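Local coordinates for pesticidal crystal protein CRY4AA (Bacillus thuringiensis, PDB 2C9K) that kills mosquito larvae as a pore-forming crystal toxin, binding to midgut epithelial cells and bringing about their colloid-osmotic lysis, at residues Y6-V10 with T234-L239; L409-R415 with D428-H432; H512-S518 with E576-N582. All blocks are in the same frame, centred on the assembly; numbering follows the deposited sequence.

Contact 1 of 3, residues Y6-V10 with T234-L239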
loop_
_atom_site.group_PDB
_atom_site.type_symbol
_atom_site.label_atom_id
_atom_site.label_comp_id
_atom_site.label_asym_id
_atom_site.label_seq_id
_atom_site.Cartn_x
_atom_site.Cartn_y
_atom_site.Cartn_z
ATOM N N TYR A 6 0.802 -7.076 10.213
ATOM C CA TYR A 6 0.235 -6.274 9.129
ATOM C C TYR A 6 1.107 -6.372 7.885
ATOM O O TYR A 6 0.655 -6.807 6.825
ATOM C CB TYR A 6 0.139 -4.801 9.547
ATOM C CG TYR A 6 -0.830 -4.509 10.676
ATOM C CD1 TYR A 6 -0.675 -3.374 11.465
ATOM C CD2 TYR A 6 -1.914 -5.354 10.939
ATOM C CE1 TYR A 6 -1.564 -3.081 12.488
ATOM C CE2 TYR A 6 -2.813 -5.070 11.959
ATOM C CZ TYR A 6 -2.632 -3.931 12.733
ATOM O OH TYR A 6 -3.508 -3.645 13.760
ATOM N N THR A 7 2.366 -5.969 8.021
ATOM C CA THR A 7 3.291 -6.001 6.904
ATOM C C THR A 7 3.725 -7.405 6.469
ATOM O O THR A 7 4.087 -7.594 5.311
ATOM C CB THR A 7 4.537 -5.132 7.189
ATOM O OG1 THR A 7 5.033 -5.417 8.501
ATOM C CG2 THR A 7 4.185 -3.652 7.098
ATOM N N ILE A 8 3.691 -8.388 7.370
ATOM C CA ILE A 8 4.074 -9.755 6.993
ATOM C C ILE A 8 2.945 -10.464 6.238
ATOM O O ILE A 8 3.170 -11.107 5.218
ATOM C CB ILE A 8 4.423 -10.638 8.211
ATOM C CG1 ILE A 8 5.723 -10.167 8.868
ATOM C CG2 ILE A 8 4.572 -12.091 7.753
ATOM C CD1 ILE A 8 6.025 -10.864 10.172
ATOM N N VAL A 9 1.731 -10.371 6.761
ATOM C CA VAL A 9 0.600 -10.997 6.105
ATOM C C VAL A 9 0.498 -10.456 4.683
ATOM O O VAL A 9 0.166 -11.188 3.752
ATOM C CB VAL A 9 -0.715 -10.691 6.844
ATOM C CG1 VAL A 9 -1.892 -11.195 6.025
ATOM C CG2 VAL A 9 -0.703 -11.340 8.217
ATOM N N VAL A 10 0.782 -9.171 4.513
ATOM C CA VAL A 10 0.700 -8.565 3.193
ATOM C C VAL A 10 1.843 -9.064 2.326
ATOM O O VAL A 10 1.671 -9.306 1.131
ATOM C CB VAL A 10 0.743 -7.027 3.288
ATOM C CG1 VAL A 10 0.784 -6.412 1.902
ATOM C CG2 VAL A 10 -0.477 -6.537 4.031
ATOM N N THR A 234 -1.468 -0.376 5.914
ATOM C CA THR A 234 -0.630 -1.563 5.987
ATOM C C THR A 234 -1.384 -2.782 6.508
ATOM O O THR A 234 -0.938 -3.913 6.322
ATOM C CB THR A 234 0.585 -1.331 6.892
ATOM O OG1 THR A 234 0.157 -1.206 8.251
ATOM C CG2 THR A 234 1.290 -0.067 6.496
ATOM N N ALA A 235 -2.520 -2.561 7.165
ATOM C CA ALA A 235 -3.298 -3.676 7.699
ATOM C C ALA A 235 -4.418 -4.082 6.751
ATOM O O ALA A 235 -4.498 -5.231 6.327
ATOM C CB ALA A 235 -3.871 -3.317 9.064
ATOM N N VAL A 236 -5.268 -3.133 6.393
ATOM C CA VAL A 236 -6.380 -3.430 5.509
ATOM C C VAL A 236 -6.162 -3.113 4.029
ATOM O O VAL A 236 -6.020 -4.021 3.221
ATOM C CB VAL A 236 -7.650 -2.708 5.995
ATOM C CG1 VAL A 236 -8.863 -3.155 5.183
ATOM C CG2 VAL A 236 -7.853 -2.993 7.475
ATOM N N LEU A 237 -6.131 -1.833 3.675
ATOM C CA LEU A 237 -5.982 -1.430 2.276
ATOM C C LEU A 237 -4.943 -2.201 1.455
ATOM O O LEU A 237 -5.206 -2.557 0.301
ATOM C CB LEU A 237 -5.702 0.074 2.192
ATOM C CG LEU A 237 -6.674 0.961 2.980
ATOM C CD1 LEU A 237 -6.478 2.415 2.581
ATOM C CD2 LEU A 237 -8.102 0.524 2.718
ATOM N N ASP A 238 -3.770 -2.460 2.032
ATOM C CA ASP A 238 -2.731 -3.191 1.302
ATOM C C ASP A 238 -3.219 -4.593 1.012
ATOM O O ASP A 238 -2.990 -5.132 -0.071
ATOM C CB ASP A 238 -1.416 -3.257 2.097
ATOM C CG ASP A 238 -0.598 -1.972 1.987
ATOM O OD1 ASP A 238 -0.942 -1.109 1.151
ATOM O OD2 ASP A 238 0.397 -1.827 2.732
ATOM N N LEU A 239 -3.910 -5.176 1.979
ATOM C CA LEU A 239 -4.437 -6.521 1.826
ATOM C C LEU A 239 -5.608 -6.505 0.831
ATOM O O LEU A 239 -5.705 -7.368 -0.039
ATOM C CB LEU A 239 -4.870 -7.043 3.195
ATOM C CG LEU A 239 -5.066 -8.544 3.399
ATOM C CD1 LEU A 239 -3.875 -9.340 2.842
ATOM C CD2 LEU A 239 -5.250 -8.793 4.904
HETATM O O HOH W 1 -2.190 -7.156 6.944
#
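Tyr-6 lays one face of its ring on the methyl of Ala-235: CB of Ala-235 stands 3.5 Å from the centroid of the Tyr-6 ring, 17° off the normal, a CH-pi contact displaced toward the CD2-CE2 rim. One turn on, Val-10 straddles CB of Asp-238, with Val-10 CG1 and CG2 each 3.9 Å from that atom. CG1 of Val-10 lies anti to the backbone N (chi1 175°), which spreads both methyls toward the other helix; CG2 also rests on the carbonyl O of Thr-234. Beside it, Val-9 CG1 meets Leu-239 CD1 at 4.2 Å. No direct hydrogen bond joins the segments. Instead a water donates to Tyr-6 O at 2.9 Å and to Ala-235 O at 3.1 Å.

The two helix segments run nearly parallel, 20° apart, with axes 8.7 Å from each other, and 234-239 has a wider pi-type turn at 234-237. Around them, Phe-50 meets the Tyr-6 ring, helix 140-164 touches Tyr-6, Val-9 and Leu-239, and Arg-261 takes the Asp-238 carboxylate in a salt bridge. All the residues that touch are buried, and this pair in the toxin's helical domain relies on methyl and ring packing, with one water bridging the carbonyl oxygens of Tyr-6 and Ala-235.

Contact 2 of 3, residues L409-R415 with D428-H432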
loop_
_atom_site.group_PDB
_atom_site.type_symbol
_atom_site.label_atom_id
_atom_site.label_comp_id
_atom_site.label_asym_id
_atom_site.label_seq_id
_atom_site.Cartn_x
_atom_site.Cartn_y
_atom_site.Cartn_z
ATOM N N LEU A 409 9.163 1.218 8.579
ATOM C CA LEU A 409 8.072 0.297 8.865
ATOM C C LEU A 409 8.565 -1.082 9.302
ATOM O O LEU A 409 9.753 -1.392 9.209
ATOM C CB LEU A 409 7.147 0.188 7.650
ATOM C CG LEU A 409 6.200 1.382 7.428
ATOM C CD1 LEU A 409 5.299 1.548 8.631
ATOM C CD2 LEU A 409 6.993 2.658 7.204
ATOM N N PRO A 410 7.656 -1.926 9.801
ATOM C CA PRO A 410 8.022 -3.270 10.255
ATOM C C PRO A 410 8.617 -4.180 9.177
ATOM O O PRO A 410 8.609 -3.850 7.989
ATOM C CB PRO A 410 6.704 -3.812 10.801
ATOM C CG PRO A 410 6.016 -2.584 11.288
ATOM C CD PRO A 410 6.260 -1.626 10.151
ATOM N N ILE A 411 9.133 -5.331 9.610
ATOM C CA ILE A 411 9.708 -6.313 8.697
ATOM C C ILE A 411 8.639 -6.794 7.715
ATOM O O ILE A 411 7.436 -6.621 7.946
ATOM C CB ILE A 411 10.250 -7.535 9.456
ATOM C CG1 ILE A 411 9.174 -8.079 10.404
ATOM C CG2 ILE A 411 11.517 -7.160 10.206
ATOM C CD1 ILE A 411 9.597 -9.333 11.165
ATOM N N LEU A 412 9.084 -7.408 6.624
ATOM C CA LEU A 412 8.179 -7.894 5.594
ATOM C C LEU A 412 8.060 -9.416 5.606
ATOM O O LEU A 412 7.130 -9.984 5.025
ATOM C CB LEU A 412 8.676 -7.421 4.233
ATOM C CG LEU A 412 7.936 -7.941 3.014
ATOM C CD1 LEU A 412 6.518 -7.416 3.023
ATOM C CD2 LEU A 412 8.665 -7.503 1.777
ATOM N N LYS A 413 9.003 -10.070 6.272
ATOM C CA LYS A 413 9.009 -11.524 6.354
ATOM C C LYS A 413 9.222 -12.001 7.785
ATOM O O LYS A 413 9.689 -11.242 8.629
ATOM C CB LYS A 413 10.121 -12.085 5.466
ATOM C CG LYS A 413 10.041 -11.650 4.023
ATOM C CD LYS A 413 11.023 -12.420 3.161
ATOM C CE LYS A 413 12.469 -12.035 3.437
ATOM N NZ LYS A 413 12.833 -10.707 2.885
ATOM N N ARG A 414 8.873 -13.259 8.053
ATOM C CA ARG A 414 9.069 -13.827 9.381
ATOM C C ARG A 414 10.555 -13.739 9.673
ATOM O O ARG A 414 11.386 -14.178 8.878
ATOM C CB ARG A 414 8.616 -15.278 9.424
ATOM C CG ARG A 414 7.136 -15.458 9.200
ATOM C CD ARG A 414 6.773 -16.927 9.298
ATOM N NE ARG A 414 6.989 -17.440 10.645
ATOM C CZ ARG A 414 6.919 -18.723 10.975
ATOM N NH1 ARG A 414 6.642 -19.634 10.050
ATOM N NH2 ARG A 414 7.111 -19.093 12.237
ATOM N N ARG A 415 10.875 -13.183 10.832
ATOM C CA ARG A 415 12.250 -12.947 11.236
ATOM C C ARG A 415 13.271 -14.079 11.266
ATOM O O ARG A 415 12.933 -15.261 11.375
ATOM C CB ARG A 415 12.254 -12.225 12.585
ATOM C CG ARG A 415 13.462 -11.341 12.763
ATOM C CD ARG A 415 13.842 -10.719 11.426
ATOM N NE ARG A 415 15.007 -9.861 11.544
ATOM C CZ ARG A 415 15.007 -8.724 12.224
ATOM N NH1 ARG A 415 13.896 -8.325 12.833
ATOM N NH2 ARG A 415 16.117 -7.997 12.312
ATOM N N ASP A 428 17.957 -7.206 4.062
ATOM C CA ASP A 428 17.321 -8.324 3.381
ATOM C C ASP A 428 15.927 -8.641 3.928
ATOM O O ASP A 428 15.393 -9.730 3.709
ATOM C CB ASP A 428 18.200 -9.563 3.512
ATOM C CG ASP A 428 18.278 -10.062 4.942
ATOM O OD1 ASP A 428 18.719 -9.294 5.825
ATOM O OD2 ASP A 428 17.886 -11.219 5.194
ATOM N N ASN A 429 15.344 -7.695 4.657
ATOM C CA ASN A 429 14.006 -7.884 5.201
ATOM C C ASN A 429 13.391 -6.562 5.626
ATOM O O ASN A 429 13.469 -6.191 6.795
ATOM C CB ASN A 429 14.036 -8.834 6.393
ATOM C CG ASN A 429 12.645 -9.211 6.862
ATOM O OD1 ASN A 429 11.648 -8.706 6.338
ATOM N ND2 ASN A 429 12.566 -10.099 7.849
ATOM N N TYR A 430 12.781 -5.859 4.672
ATOM C CA TYR A 430 12.147 -4.569 4.932
ATOM C C TYR A 430 10.929 -4.429 4.018
ATOM O O TYR A 430 10.966 -4.842 2.861
ATOM C CB TYR A 430 13.145 -3.433 4.675
ATOM C CG TYR A 430 13.626 -3.365 3.247
ATOM C CD1 TYR A 430 13.072 -2.459 2.347
ATOM C CD2 TYR A 430 14.595 -4.251 2.774
ATOM C CE1 TYR A 430 13.467 -2.445 1.010
ATOM C CE2 TYR A 430 14.995 -4.245 1.447
ATOM C CZ TYR A 430 14.427 -3.343 0.571
ATOM O OH TYR A 430 14.803 -3.348 -0.751
ATOM N N SER A 431 9.853 -3.842 4.536
ATOM C CA SER A 431 8.620 -3.689 3.769
ATOM C C SER A 431 8.434 -2.325 3.115
ATOM O O SER A 431 7.624 -2.180 2.189
ATOM C CB SER A 431 7.423 -3.955 4.669
ATOM O OG SER A 431 7.376 -2.987 5.702
ATOM N N HIS A 432 9.161 -1.321 3.595
ATOM C CA HIS A 432 9.034 0.014 3.023
ATOM C C HIS A 432 10.383 0.685 2.876
ATOM O O HIS A 432 11.333 0.327 3.561
ATOM C CB HIS A 432 8.126 0.894 3.894
ATOM C CG HIS A 432 6.675 0.510 3.858
ATOM N ND1 HIS A 432 6.192 -0.643 4.440
ATOM C CD2 HIS A 432 5.598 1.150 3.340
ATOM C CE1 HIS A 432 4.881 -0.696 4.284
ATOM N NE2 HIS A 432 4.496 0.380 3.621
HETATM O O HOH W 2 11.098 0.229 6.350
HETATM O O HOH W 3 10.531 -2.202 6.691
#
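Asn-429 supplies most of the side-chain-to-backbone hydrogen bonding here, its amide turned onto the main chain of 412-413. OD1 of Asn-429 accepts from Leu-412 N at 2.9 Å and from Lys-413 N at 3.0 Å, the two donors coming from opposite faces of the amide plane. Asn-429 ND2 gives a nearly straight N-H (169°) to Lys-413 O at 3.2 Å; that oxygen lies in the amide plane, but the donor sits above the plane of the Lys-413 carbonyl. CG trans to the backbone N (chi1 -172°) carries the Asn-429 side chain across. Lys-413 slides past it in the opposite direction and, bent at its last two torsions, brings NZ to Asp-428 O at 2.9 Å.

Ser-431 OG links the two segments in a second polar cluster. It donates to Pro-410 O at 2.7 Å and receives ND1-H of His-432, lying in that ring's plane, while NE2 is hydrogen-bonded to Arg-261. Two waters also bridge the segments, one between Leu-409 N and His-432 O, the other between Leu-409 O and Ser-431 N.

Apolar contact comes from the two leucines: Leu-409 CG stands over a face of the His-432 ring, 3.8 Å from its centroid, and Leu-412 CB packs on Ser-431 CB.

Both segments belong to the loop between strands 402-407 and 432-440 of the middle domain, where Pro-410 and Ser-431 pack on Thr-7 of helix 5-16. Three hydrogen bonds fix the rotation of the Asn-429 amide, and Ser-431 and Arg-261 hold the His-432 ring; side-chain-to-backbone bonds and waters thus join irregular segments that do not pair as strands.

Contact 3 of 3, residues H512-S518 with E576-N582; sequences HSNFQQS and EVKFAPN
Gln-517 and Phe-579 form an antiparallel hydrogen-bonded pair, followed by Ser-518 and Lys-578 as a non-hydrogen-bonded pair; Phe-579 N reaches Gln-517 O at 3.0 Å, nearly along the C=O axis, and the return bond from Gln-517 N is weak. Beyond the strands the two segments stay together: Asn-582 N donates to Ser-513 O, and CA-H...O contacts run from Asn-582 to His-512 O and from Pro-581 to Ser-513 O.

His-512 is the side chain that folds back over the pairing. Its CG is trans to the backbone N (chi1 -164°), bringing the ring over CB of Phe-579, which lies 3.5 Å from the His-512 centroid. The phenyl ring then turns its edge to the same imidazole, centroids 5.5 Å apart and planes at 55°. At the imidazole rim, ND1 of His-512 donates a hydrogen bond to Ala-580 O, 3.0 Å away and close to the ring plane, while Tyr-519 holds NE2; both ring nitrogens are thus engaged.

At the loop end, the amides of Asn-514 and Asn-582 lie side by side, their planes 19° apart, and Asn-582 ND2 donates to Asn-514 OD1 at 3.0 Å. Pro-581 packs beside the Phe-515 carbonyl. At the other end Ser-518 OG makes a weak bond to Glu-576 OE1.

Phe-579 also touches Ile-585 and Phe-607, on strands of two different sheets. Strand 577-579 lies antiparallel to strand 517-527 in the C-terminal domain, and Phe-579 thus lies between two sheets, as expected in the beta-sandwich that forms the third domain of three-domain Cry toxins.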
loop_
_atom_site.group_PDB
_atom_site.type_symbol
_atom_site.label_atom_id
_atom_site.label_comp_id
_atom_site.label_asym_id
_atom_site.label_seq_id
_atom_site.Cartn_x
_atom_site.Cartn_y
_atom_site.Cartn_z
ATOM N N HIS A 512 11.943 -5.663 -20.312
ATOM C CA HIS A 512 11.536 -7.054 -20.412
ATOM C C HIS A 512 12.518 -7.970 -19.690
ATOM O O HIS A 512 13.649 -7.571 -19.395
ATOM C CB HIS A 512 11.427 -7.477 -21.879
ATOM C CG HIS A 512 10.653 -8.741 -22.081
ATOM N ND1 HIS A 512 11.058 -9.738 -22.943
ATOM C CD2 HIS A 512 9.498 -9.177 -21.526
ATOM C CE1 HIS A 512 10.190 -10.732 -22.908
ATOM N NE2 HIS A 512 9.233 -10.416 -22.055
ATOM N N SER A 513 12.077 -9.193 -19.400
ATOM C CA SER A 513 12.924 -10.183 -18.739
ATOM C C SER A 513 14.000 -10.657 -19.708
ATOM O O SER A 513 14.024 -10.251 -20.872
ATOM C CB SER A 513 12.094 -11.377 -18.295
ATOM O OG SER A 513 11.055 -10.953 -17.442
ATOM N N ASN A 514 14.891 -11.521 -19.233
ATOM C CA ASN A 514 15.963 -12.019 -20.084
ATOM C C ASN A 514 15.509 -13.221 -20.904
ATOM O O ASN A 514 16.221 -14.217 -21.023
ATOM C CB ASN A 514 17.179 -12.372 -19.231
ATOM C CG ASN A 514 18.355 -12.823 -20.056
ATOM O OD1 ASN A 514 18.640 -12.261 -21.109
ATOM N ND2 ASN A 514 19.055 -13.842 -19.574
ATOM N N PHE A 515 14.306 -13.116 -21.463
ATOM C CA PHE A 515 13.747 -14.177 -22.294
ATOM C C PHE A 515 12.963 -13.607 -23.469
ATOM O O PHE A 515 12.928 -12.398 -23.682
ATOM C CB PHE A 515 12.829 -15.092 -21.470
ATOM C CG PHE A 515 13.488 -15.679 -20.268
ATOM C CD1 PHE A 515 13.592 -14.948 -19.092
ATOM C CD2 PHE A 515 14.035 -16.951 -20.313
ATOM C CE1 PHE A 515 14.236 -15.477 -17.974
ATOM C CE2 PHE A 515 14.684 -17.491 -19.202
ATOM C CZ PHE A 515 14.784 -16.754 -18.031
ATOM N N GLN A 516 12.343 -14.495 -24.232
ATOM C CA GLN A 516 11.542 -14.097 -25.372
ATOM C C GLN A 516 10.096 -14.480 -25.101
ATOM O O GLN A 516 9.830 -15.577 -24.633
ATOM C CB GLN A 516 12.036 -14.803 -26.622
ATOM C CG GLN A 516 11.167 -14.577 -27.822
ATOM C CD GLN A 516 11.985 -14.423 -29.064
ATOM O OE1 GLN A 516 12.749 -13.459 -29.199
ATOM N NE2 GLN A 516 11.849 -15.374 -29.988
ATOM N N GLN A 517 9.163 -13.582 -25.393
ATOM C CA GLN A 517 7.761 -13.872 -25.152
ATOM C C GLN A 517 6.794 -13.038 -25.971
ATOM O O GLN A 517 7.139 -11.956 -26.468
ATOM C CB GLN A 517 7.428 -13.656 -23.677
ATOM C CG GLN A 517 7.382 -14.920 -22.863
ATOM C CD GLN A 517 6.180 -15.789 -23.173
ATOM O OE1 GLN A 517 5.799 -15.966 -24.332
ATOM N NE2 GLN A 517 5.590 -16.357 -22.134
ATOM N N SER A 518 5.579 -13.565 -26.107
ATOM C CA SER A 518 4.503 -12.880 -26.801
ATOM C C SER A 518 3.468 -12.610 -25.719
ATOM O O SER A 518 3.364 -13.367 -24.757
ATOM C CB SER A 518 3.905 -13.754 -27.904
ATOM O OG SER A 518 4.571 -13.533 -29.137
ATOM N N GLU A 576 -1.290 -8.965 -30.679
ATOM C CA GLU A 576 -0.296 -9.356 -29.690
ATOM C C GLU A 576 1.067 -8.725 -29.945
ATOM O O GLU A 576 1.369 -8.265 -31.045
ATOM C CB GLU A 576 -0.153 -10.879 -29.642
ATOM C CG GLU A 576 0.176 -11.535 -30.970
ATOM C CD GLU A 576 0.423 -13.027 -30.823
ATOM O OE1 GLU A 576 1.528 -13.406 -30.369
ATOM O OE2 GLU A 576 -0.494 -13.819 -31.143
ATOM N N VAL A 577 1.890 -8.716 -28.909
ATOM C CA VAL A 577 3.215 -8.141 -28.991
ATOM C C VAL A 577 4.268 -9.170 -28.551
ATOM O O VAL A 577 3.978 -10.106 -27.799
ATOM C CB VAL A 577 3.294 -6.899 -28.094
ATOM C CG1 VAL A 577 2.023 -6.082 -28.242
ATOM C CG2 VAL A 577 3.485 -7.309 -26.644
ATOM N N LYS A 578 5.486 -9.001 -29.040
ATOM C CA LYS A 578 6.573 -9.893 -28.689
ATOM C C LYS A 578 7.775 -9.042 -28.307
ATOM O O LYS A 578 8.148 -8.113 -29.028
ATOM C CB LYS A 578 6.922 -10.824 -29.856
ATOM C CG LYS A 578 7.325 -10.138 -31.162
ATOM C CD LYS A 578 6.132 -9.459 -31.862
ATOM C CE LYS A 578 6.005 -7.975 -31.510
ATOM N NZ LYS A 578 4.699 -7.411 -31.953
ATOM N N PHE A 579 8.366 -9.359 -27.159
ATOM C CA PHE A 579 9.520 -8.629 -26.664
ATOM C C PHE A 579 10.750 -9.535 -26.618
ATOM O O PHE A 579 10.650 -10.720 -26.304
ATOM C CB PHE A 579 9.224 -8.090 -25.265
ATOM C CG PHE A 579 8.003 -7.216 -25.192
ATOM C CD1 PHE A 579 6.953 -7.537 -24.339
ATOM C CD2 PHE A 579 7.918 -6.045 -25.938
ATOM C CE1 PHE A 579 5.843 -6.703 -24.227
ATOM C CE2 PHE A 579 6.810 -5.206 -25.828
ATOM C CZ PHE A 579 5.774 -5.538 -24.971
ATOM N N ALA A 580 11.907 -8.974 -26.946
ATOM C CA ALA A 580 13.144 -9.732 -26.921
ATOM C C ALA A 580 13.711 -9.611 -25.516
ATOM O O ALA A 580 13.249 -8.797 -24.727
ATOM C CB ALA A 580 14.126 -9.178 -27.943
ATOM N N PRO A 581 14.720 -10.425 -25.185
ATOM C CA PRO A 581 15.344 -10.401 -23.861
ATOM C C PRO A 581 15.901 -9.048 -23.466
ATOM O O PRO A 581 16.632 -8.427 -24.228
ATOM C CB PRO A 581 16.441 -11.452 -23.984
ATOM C CG PRO A 581 15.848 -12.433 -24.955
ATOM C CD PRO A 581 15.286 -11.512 -26.002
ATOM N N ASN A 582 15.545 -8.599 -22.268
ATOM C CA ASN A 582 16.024 -7.326 -21.737
ATOM C C ASN A 582 15.744 -6.125 -22.629
ATOM O O ASN A 582 16.462 -5.133 -22.568
ATOM C CB ASN A 582 17.525 -7.416 -21.491
ATOM C CG ASN A 582 17.956 -8.814 -21.161
ATOM O OD1 ASN A 582 17.436 -9.425 -20.234
ATOM N ND2 ASN A 582 18.899 -9.339 -21.927
#

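From the N terminus, the chain enters helix 5-16 at once and returns to it in contact 1 only after 223 intervening residues, so this contact closes most of the helical domain on itself. It then passes through the middle domain, where contact 2 shuts a short loop of 12 residues between strands 402-407 and 432-440. Contact 3 closes a loop of 57 residues in the C-terminal domain. The three follow in series; none nests or crosses. Contacts 1 and 2 nevertheless touch: Thr-7 OG1 lies 2.7 Å from Ile-411 O, a probable hydrogen bond joining helical and middle domains. Contact 3 stands apart, its centre about 32 Å from the centre of either.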